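Local coordinates for Cys-Gly metallodipeptidase DUG1 (Saccharomyces cerevisiae, PDB 4G1P), which hydrolyses dipeptides, with high specificity for Cys-Gly, and serves as the catalytic metallopeptidase of the yeast glutathione degradosomal complex, at residues Lys47-Ser50 with Glu51-Gln55; Gly128-Gly132 with Arg133-Asp137; Leu456-Ser459 with Asn460-Gly464. One frame throughout, in Å; residues are numbered along the deposited sequence.

In the fold
Read from the N terminus, the three contacts come in series, and none nests in or crosses another. Each is local: contact 1 lies along helix 39-55, contact 2 turns strand 129-131 into helix 135-154, and contact 3 turns strand 455-457 into helix 458-477. Contacts 2 and 3, centres 10 Å apart, meet through the small antiparallel sheet in which strands 129-131 and 455-457 are neighbours: Met130 and Gly128 make probable backbone hydrogen bonds to Leu456 and Ile458, and Met130 packs on Phe461. Contact 1 stands apart, about 10 Å from contact 2 at the nearest atoms; its helix packs on strands 61-64 and 83-88 of the larger mixed sheet.

Contact 1 of 3, residues Lys47-Ser50 with Glu51-Gln55; sequences KFIS and EQLSQ
The C-terminal half of helix 39-55 brings Phe48 and Gln52 together one turn apart, the aliphatic part of the glutamine lying over one face of the ring. Gln52 CG makes a CH-pi contact 4.1 Å from the Phe48 ring centroid, offset toward the rim. A bend at the second torsion of Gln52 (chi2 -53°) turns the amide back along the ring, its plane 19° from the ring plane and NE2 3.5 Å from Phe48 CE1. The other end of that amide, OE1, is hydrogen-bonded to Arg22 on helix 16-28, which also covers Phe48 through Lys25 and Ala26. An alanine in place of the phenylalanine is likely to open a gap against helix 16-28 and leave the Gln52 side chain without the surface it lies on.

The helix packs against the mixed sheet of the M20 catalytic domain. On that side, Ile49 and Leu53 run alongside each other, CG2 of Ile49 3.7 Å from CD2 of Leu53, and both reach Ile84 of strand 83-88. Backbone bonds from Glu51, Gln52, Leu53 and Ser54 to the residues four earlier hold the turns. Lys47 O accepts from Glu51 N at 3.0 Å and from Ser50 OG at 2.6 Å, a hydroxyl also paired with Ala46 O. Lys47 NZ stays 4.7 Å from Glu51 OE2, too far for a salt bridge, though the opposite charges probably attract.

Contact 2 of 3, residues Gly128-Gly132 with Arg133-Asp137; sequences GIMKG and RGVTD. With ZN (zinc ion), chain B.
The flat groups here meet other atoms through their oxygens: the Gly132 peptide carbonyl accepts the N-H of Val135, and the Asp137 carboxylate receives a zinc ion. The bond from Val135 N to Gly132 O is weak, at 3.3 Å, and closes a type II beta turn over Arg133 and Gly134. At the third position of this turn Gly134 has a positive phi of 94°, where a side chain would press on the preceding carbonyl. Val135 CG1 sits between its own backbone N and carbonyl carbon (chi1 76°), which lays it beside the strand end, 3.3 Å from Gly132 O and 3.7 Å from Met130 O. The other branch, Val135 CG2, comes to 4.2 Å from Met130 CB, an apolar contact that Leu23 of helix 16-28 and Leu456 extend.

Past the turn the chain enters the weakly bonded first turn of helix 135-154. Asp137 OD2 binds the zinc at 2.0 Å alongside Glu172 and His450, and Asp137 also binds the second zinc with Asp200, as expected of the bridging aspartate in a di-zinc M20 peptidase. Glu454 accepts the N-H groups of Gly134, Thr136 and Asp137 and forms a salt bridge with Arg133, whose NH1 also bonds to Ser451 O. With its backbone N-H groups held by the Glu454 carboxylate, the turn probably fixes where Asp137 presents its oxygens to the metals.

Contact 3 of 3, residues Leu456-Ser459 with Asn460-Gly464; sequences LDIS and NFVGG
Backbone hydrogen bonds from Asn460 and Phe461 to Asp457 open helix 458-477. Asp457 O takes Phe461 N at 3.0 Å and, more weakly, Asn460 N; Val462 N bonds to Ile458 O and Gly463 N to Ser459 O.

Two apolar pairs form at this first turn. Leu456 CD2 meets Phe461 CD1 at 4.1 Å, the two side chains crossing at about a right angle. With its CG anti to the backbone N (chi1 -174°), Phe461 extends on to Ser144 and Asn147 of helix 135-154. Ile458 and Val462 touch through their CG2 methyls, also at 4.1 Å. Strand 455-457, at the edge of a three-stranded antiparallel sheet, turns directly into the last helix of the chain; the Leu456-Phe461 pair spans that junction, and Ile458 and Val462 lie one turn apart along the helix.

The polar side chains gather round one arginine. Asp457 holds the N-cap position, yet its carboxylate makes no capping bond and instead forms salt bridges with Lys455 and Arg444. Asn460 lies beside it, pointing the same way, with OD1 3.7 Å from Asp457 CB. Arg444 also donates to Asn460 OD1 and bonds with Ser459 OG, while Asn460 ND2 is taken up by Met442 O.

Contact 1 of 3, residues Lys47-Ser50 with Glu51-Gln55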
loop_
_atom_site.group_PDB
_atom_site.type_symbol
_atom_site.label_atom_id
_atom_site.label_comp_id
_atom_site.label_asym_id
_atom_site.label_seq_id
_atom_site.Cartn_x
_atom_site.Cartn_y
_atom_site.Cartn_z
ATOM N N LYS A 47 -11.299 27.515 -10.553
ATOM C CA LYS A 47 -11.409 28.519 -11.580
ATOM C C LYS A 47 -12.726 28.317 -12.301
ATOM O O LYS A 47 -13.471 29.273 -12.527
ATOM C CB LYS A 47 -10.221 28.433 -12.555
ATOM C CG LYS A 47 -10.060 29.659 -13.444
ATOM C CD LYS A 47 -9.226 29.345 -14.668
ATOM C CE LYS A 47 -9.916 28.311 -15.572
ATOM N NZ LYS A 47 -8.989 27.701 -16.591
ATOM N N PHE A 48 -13.018 27.063 -12.638
ATOM C CA PHE A 48 -14.252 26.728 -13.332
ATOM C C PHE A 48 -15.471 27.171 -12.537
ATOM O O PHE A 48 -16.403 27.736 -13.091
ATOM C CB PHE A 48 -14.340 25.229 -13.585
ATOM C CG PHE A 48 -15.680 24.782 -14.089
ATOM C CD1 PHE A 48 -16.091 25.095 -15.377
ATOM C CD2 PHE A 48 -16.537 24.058 -13.276
ATOM C CE1 PHE A 48 -17.341 24.689 -15.851
ATOM C CE2 PHE A 48 -17.782 23.646 -13.737
ATOM C CZ PHE A 48 -18.187 23.968 -15.032
ATOM N N ILE A 49 -15.462 26.908 -11.239
ATOM C CA ILE A 49 -16.575 27.285 -10.390
ATOM C C ILE A 49 -16.754 28.796 -10.333
ATOM O O ILE A 49 -17.860 29.296 -10.525
ATOM C CB ILE A 49 -16.438 26.671 -8.982
ATOM C CG1 ILE A 49 -16.663 25.167 -9.085
ATOM C CG2 ILE A 49 -17.448 27.276 -8.008
ATOM C CD1 ILE A 49 -16.437 24.452 -7.819
ATOM N N SER A 50 -15.672 29.527 -10.095
ATOM C CA SER A 50 -15.767 30.990 -10.070
ATOM C C SER A 50 -16.346 31.522 -11.368
ATOM O O SER A 50 -17.072 32.492 -11.357
ATOM C CB SER A 50 -14.410 31.642 -9.791
ATOM O OG SER A 50 -13.422 31.158 -10.681
ATOM N N GLU A 51 -16.031 30.864 -12.479
ATOM C CA GLU A 51 -16.598 31.200 -13.781
ATOM C C GLU A 51 -18.112 30.978 -13.840
ATOM O O GLU A 51 -18.851 31.813 -14.380
ATOM C CB GLU A 51 -15.913 30.408 -14.889
ATOM C CG GLU A 51 -14.629 31.029 -15.369
ATOM C CD GLU A 51 -13.784 30.070 -16.191
ATOM O OE1 GLU A 51 -14.118 28.859 -16.229
ATOM O OE2 GLU A 51 -12.781 30.527 -16.792
ATOM N N GLN A 52 -18.573 29.859 -13.291
ATOM C CA GLN A 52 -20.007 29.630 -13.210
ATOM C C GLN A 52 -20.685 30.677 -12.320
ATOM O O GLN A 52 -21.778 31.152 -12.634
ATOM C CB GLN A 52 -20.318 28.232 -12.687
ATOM C CG GLN A 52 -19.789 27.130 -13.546
ATOM C CD GLN A 52 -20.228 27.278 -14.969
ATOM O OE1 GLN A 52 -21.411 27.136 -15.286
ATOM N NE2 GLN A 52 -19.280 27.579 -15.846
ATOM N N LEU A 53 -20.047 31.021 -11.204
ATOM C CA LEU A 53 -20.608 32.019 -10.303
ATOM C C LEU A 53 -20.814 33.318 -11.075
ATOM O O LEU A 53 -21.901 33.903 -11.082
ATOM C CB LEU A 53 -19.680 32.253 -9.108
ATOM C CG LEU A 53 -19.964 31.550 -7.771
ATOM C CD1 LEU A 53 -21.280 30.780 -7.791
ATOM C CD2 LEU A 53 -18.805 30.662 -7.351
ATOM N N SER A 54 -19.759 33.733 -11.760
ATOM C CA SER A 54 -19.759 34.994 -12.463
ATOM C C SER A 54 -20.757 35.020 -13.616
ATOM O O SER A 54 -21.409 36.028 -13.842
ATOM C CB SER A 54 -18.355 35.299 -12.960
ATOM O OG SER A 54 -18.333 36.515 -13.674
ATOM N N GLN A 55 -20.876 33.917 -14.346
ATOM C CA GLN A 55 -21.846 33.851 -15.440
ATOM C C GLN A 55 -23.274 33.916 -14.908
ATOM O O GLN A 55 -24.119 34.567 -15.482
ATOM C CB GLN A 55 -21.635 32.606 -16.303
ATOM C CG GLN A 55 -20.398 32.674 -17.207
ATOM C CD GLN A 55 -20.012 31.307 -17.781
ATOM O OE1 GLN A 55 -20.802 30.358 -17.749
ATOM N NE2 GLN A 55 -18.790 31.204 -18.298
#

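Contact 2 of 3, residues Gly128-Gly132 with Arg133-Asp137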
loop_
_atom_site.group_PDB
_atom_site.type_symbol
_atom_site.label_atom_id
_atom_site.label_comp_id
_atom_site.label_asym_id
_atom_site.label_seq_id
_atom_site.Cartn_x
_atom_site.Cartn_y
_atom_site.Cartn_z
ATOM N N GLY A 128 -31.942 6.859 -14.102
ATOM C CA GLY A 128 -31.973 8.016 -13.229
ATOM C C GLY A 128 -30.806 8.095 -12.260
ATOM O O GLY A 128 -30.998 8.377 -11.075
ATOM N N ILE A 129 -29.597 7.833 -12.756
ATOM C CA ILE A 129 -28.389 7.959 -11.936
ATOM C C ILE A 129 -27.270 8.662 -12.669
ATOM O O ILE A 129 -27.160 8.597 -13.892
ATOM C CB ILE A 129 -27.853 6.602 -11.446
ATOM C CG1 ILE A 129 -27.954 5.561 -12.553
ATOM C CG2 ILE A 129 -28.634 6.120 -10.235
ATOM C CD1 ILE A 129 -26.763 5.521 -13.487
ATOM N N MET A 130 -26.441 9.340 -11.901
ATOM C CA MET A 130 -25.230 9.947 -12.416
ATOM C C MET A 130 -24.074 9.288 -11.684
ATOM O O MET A 130 -24.064 9.241 -10.453
ATOM C CB MET A 130 -25.267 11.450 -12.171
ATOM C CG MET A 130 -26.560 12.081 -12.675
ATOM S SD MET A 130 -26.614 13.875 -12.513
ATOM C CE MET A 130 -26.793 14.102 -10.746
ATOM N N LYS A 131 -23.131 8.730 -12.437
ATOM C CA LYS A 131 -21.979 8.033 -11.851
ATOM C C LYS A 131 -20.705 8.814 -12.110
ATOM O O LYS A 131 -20.378 9.130 -13.261
ATOM C CB LYS A 131 -21.855 6.620 -12.429
ATOM C CG LYS A 131 -23.191 5.921 -12.544
ATOM C CD LYS A 131 -23.065 4.536 -13.136
ATOM C CE LYS A 131 -22.550 3.573 -12.071
ATOM N NZ LYS A 131 -23.253 3.783 -10.764
ATOM N N GLY A 132 -19.986 9.130 -11.038
ATOM C CA GLY A 132 -18.730 9.850 -11.152
ATOM C C GLY A 132 -18.187 10.196 -9.785
ATOM O O GLY A 132 -18.967 10.370 -8.841
ATOM N N ARG A 133 -16.859 10.268 -9.659
ATOM C CA ARG A 133 -16.239 10.653 -8.391
ATOM C C ARG A 133 -16.546 12.108 -8.068
ATOM O O ARG A 133 -16.279 12.993 -8.871
ATOM C CB ARG A 133 -14.717 10.456 -8.423
ATOM C CG ARG A 133 -13.980 11.181 -7.291
ATOM C CD ARG A 133 -14.374 10.633 -5.900
ATOM N NE ARG A 133 -13.645 9.412 -5.541
ATOM C CZ ARG A 133 -14.210 8.277 -5.138
ATOM N NH1 ARG A 133 -15.525 8.175 -5.043
ATOM N NH2 ARG A 133 -13.456 7.236 -4.828
ATOM N N GLY A 134 -17.097 12.350 -6.887
ATOM C CA GLY A 134 -17.376 13.702 -6.453
ATOM C C GLY A 134 -18.790 14.151 -6.755
ATOM O O GLY A 134 -19.178 15.271 -6.399
ATOM N N VAL A 135 -19.572 13.285 -7.390
ATOM C CA VAL A 135 -20.903 13.692 -7.809
ATOM C C VAL A 135 -21.854 13.899 -6.622
ATOM O O VAL A 135 -22.698 14.786 -6.653
ATOM C CB VAL A 135 -21.499 12.770 -8.899
ATOM C CG1 VAL A 135 -21.990 11.458 -8.316
ATOM C CG2 VAL A 135 -22.622 13.496 -9.612
ATOM N N THR A 136 -21.687 13.114 -5.561
ATOM C CA THR A 136 -22.430 13.358 -4.326
ATOM C C THR A 136 -21.573 14.043 -3.252
ATOM O O THR A 136 -22.093 14.734 -2.387
ATOM C CB THR A 136 -23.062 12.066 -3.749
ATOM O OG1 THR A 136 -24.155 12.410 -2.899
ATOM C CG2 THR A 136 -22.059 11.276 -2.933
ATOM N N ASP A 137 -20.260 13.866 -3.318
ATOM C CA ASP A 137 -19.373 14.354 -2.276
ATOM C C ASP A 137 -18.215 15.077 -2.942
ATOM O O ASP A 137 -17.160 14.471 -3.155
ATOM C CB ASP A 137 -18.871 13.159 -1.451
ATOM C CG ASP A 137 -17.917 13.554 -0.329
ATOM O OD1 ASP A 137 -17.798 14.752 -0.017
ATOM O OD2 ASP A 137 -17.287 12.648 0.261
HETATM ZN ZN ZN B . -15.681 13.136 1.389
#

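Contact 3 of 3, residues Leu456-Ser459 with Asn460-Gly464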
loop_
_atom_site.group_PDB
_atom_site.type_symbol
_atom_site.label_atom_id
_atom_site.label_comp_id
_atom_site.label_asym_id
_atom_site.label_seq_id
_atom_site.Cartn_x
_atom_site.Cartn_y
_atom_site.Cartn_z
ATOM N N LEU A 456 -25.109 9.641 -7.850
ATOM C CA LEU A 456 -26.127 10.546 -7.346
ATOM C C LEU A 456 -27.382 10.243 -8.137
ATOM O O LEU A 456 -27.365 10.303 -9.362
ATOM C CB LEU A 456 -25.726 12.010 -7.533
ATOM C CG LEU A 456 -26.737 13.007 -6.934
ATOM C CD1 LEU A 456 -27.005 12.666 -5.485
ATOM C CD2 LEU A 456 -26.260 14.462 -7.060
ATOM N N ASP A 457 -28.460 9.881 -7.452
ATOM C CA ASP A 457 -29.711 9.625 -8.144
ATOM C C ASP A 457 -30.266 10.953 -8.624
ATOM O O ASP A 457 -30.238 11.940 -7.895
ATOM C CB ASP A 457 -30.703 8.918 -7.231
ATOM C CG ASP A 457 -30.191 7.576 -6.748
ATOM O OD1 ASP A 457 -30.320 6.572 -7.487
ATOM O OD2 ASP A 457 -29.652 7.530 -5.622
ATOM N N ILE A 458 -30.740 10.980 -9.866
ATOM C CA ILE A 458 -31.261 12.207 -10.461
ATOM C C ILE A 458 -32.466 12.725 -9.665
ATOM O O ILE A 458 -32.685 13.938 -9.571
ATOM C CB ILE A 458 -31.603 12.021 -11.962
ATOM C CG1 ILE A 458 -30.359 11.580 -12.729
ATOM C CG2 ILE A 458 -32.109 13.301 -12.568
ATOM C CD1 ILE A 458 -30.566 11.433 -14.221
ATOM N N SER A 459 -33.216 11.805 -9.062
ATOM C CA SER A 459 -34.358 12.187 -8.232
ATOM C C SER A 459 -33.925 12.996 -7.024
ATOM O O SER A 459 -34.609 13.931 -6.631
ATOM C CB SER A 459 -35.169 10.969 -7.792
ATOM O OG SER A 459 -34.414 10.161 -6.914
ATOM N N ASN A 460 -32.779 12.645 -6.448
ATOM C CA ASN A 460 -32.210 13.429 -5.343
ATOM C C ASN A 460 -31.587 14.731 -5.823
ATOM O O ASN A 460 -31.613 15.747 -5.127
ATOM C CB ASN A 460 -31.175 12.615 -4.581
ATOM C CG ASN A 460 -31.802 11.504 -3.777
ATOM O OD1 ASN A 460 -32.299 10.525 -4.340
ATOM N ND2 ASN A 460 -31.778 11.640 -2.453
ATOM N N PHE A 461 -31.029 14.691 -7.022
ATOM C CA PHE A 461 -30.441 15.875 -7.608
ATOM C C PHE A 461 -31.537 16.907 -7.821
ATOM O O PHE A 461 -31.465 18.013 -7.293
ATOM C CB PHE A 461 -29.738 15.526 -8.918
ATOM C CG PHE A 461 -28.990 16.658 -9.515
ATOM C CD1 PHE A 461 -28.310 17.547 -8.707
ATOM C CD2 PHE A 461 -28.968 16.845 -10.892
ATOM C CE1 PHE A 461 -27.619 18.619 -9.254
ATOM C CE2 PHE A 461 -28.268 17.911 -11.456
ATOM C CZ PHE A 461 -27.590 18.794 -10.636
ATOM N N VAL A 462 -32.567 16.528 -8.568
ATOM C CA VAL A 462 -33.673 17.434 -8.838
ATOM C C VAL A 462 -34.468 17.744 -7.570
ATOM O O VAL A 462 -34.727 18.913 -7.264
ATOM C CB VAL A 462 -34.613 16.883 -9.922
ATOM C CG1 VAL A 462 -35.844 17.762 -10.052
ATOM C CG2 VAL A 462 -33.872 16.769 -11.251
ATOM N N GLY A 463 -34.835 16.701 -6.830
ATOM C CA GLY A 463 -35.550 16.871 -5.576
ATOM C C GLY A 463 -34.821 17.783 -4.606
ATOM O O GLY A 463 -35.443 18.621 -3.931
ATOM N N GLY A 464 -33.496 17.634 -4.547
ATOM C CA GLY A 464 -32.684 18.408 -3.630
ATOM C C GLY A 464 -32.608 19.868 -4.033
ATOM O O GLY A 464 -32.505 20.758 -3.183
#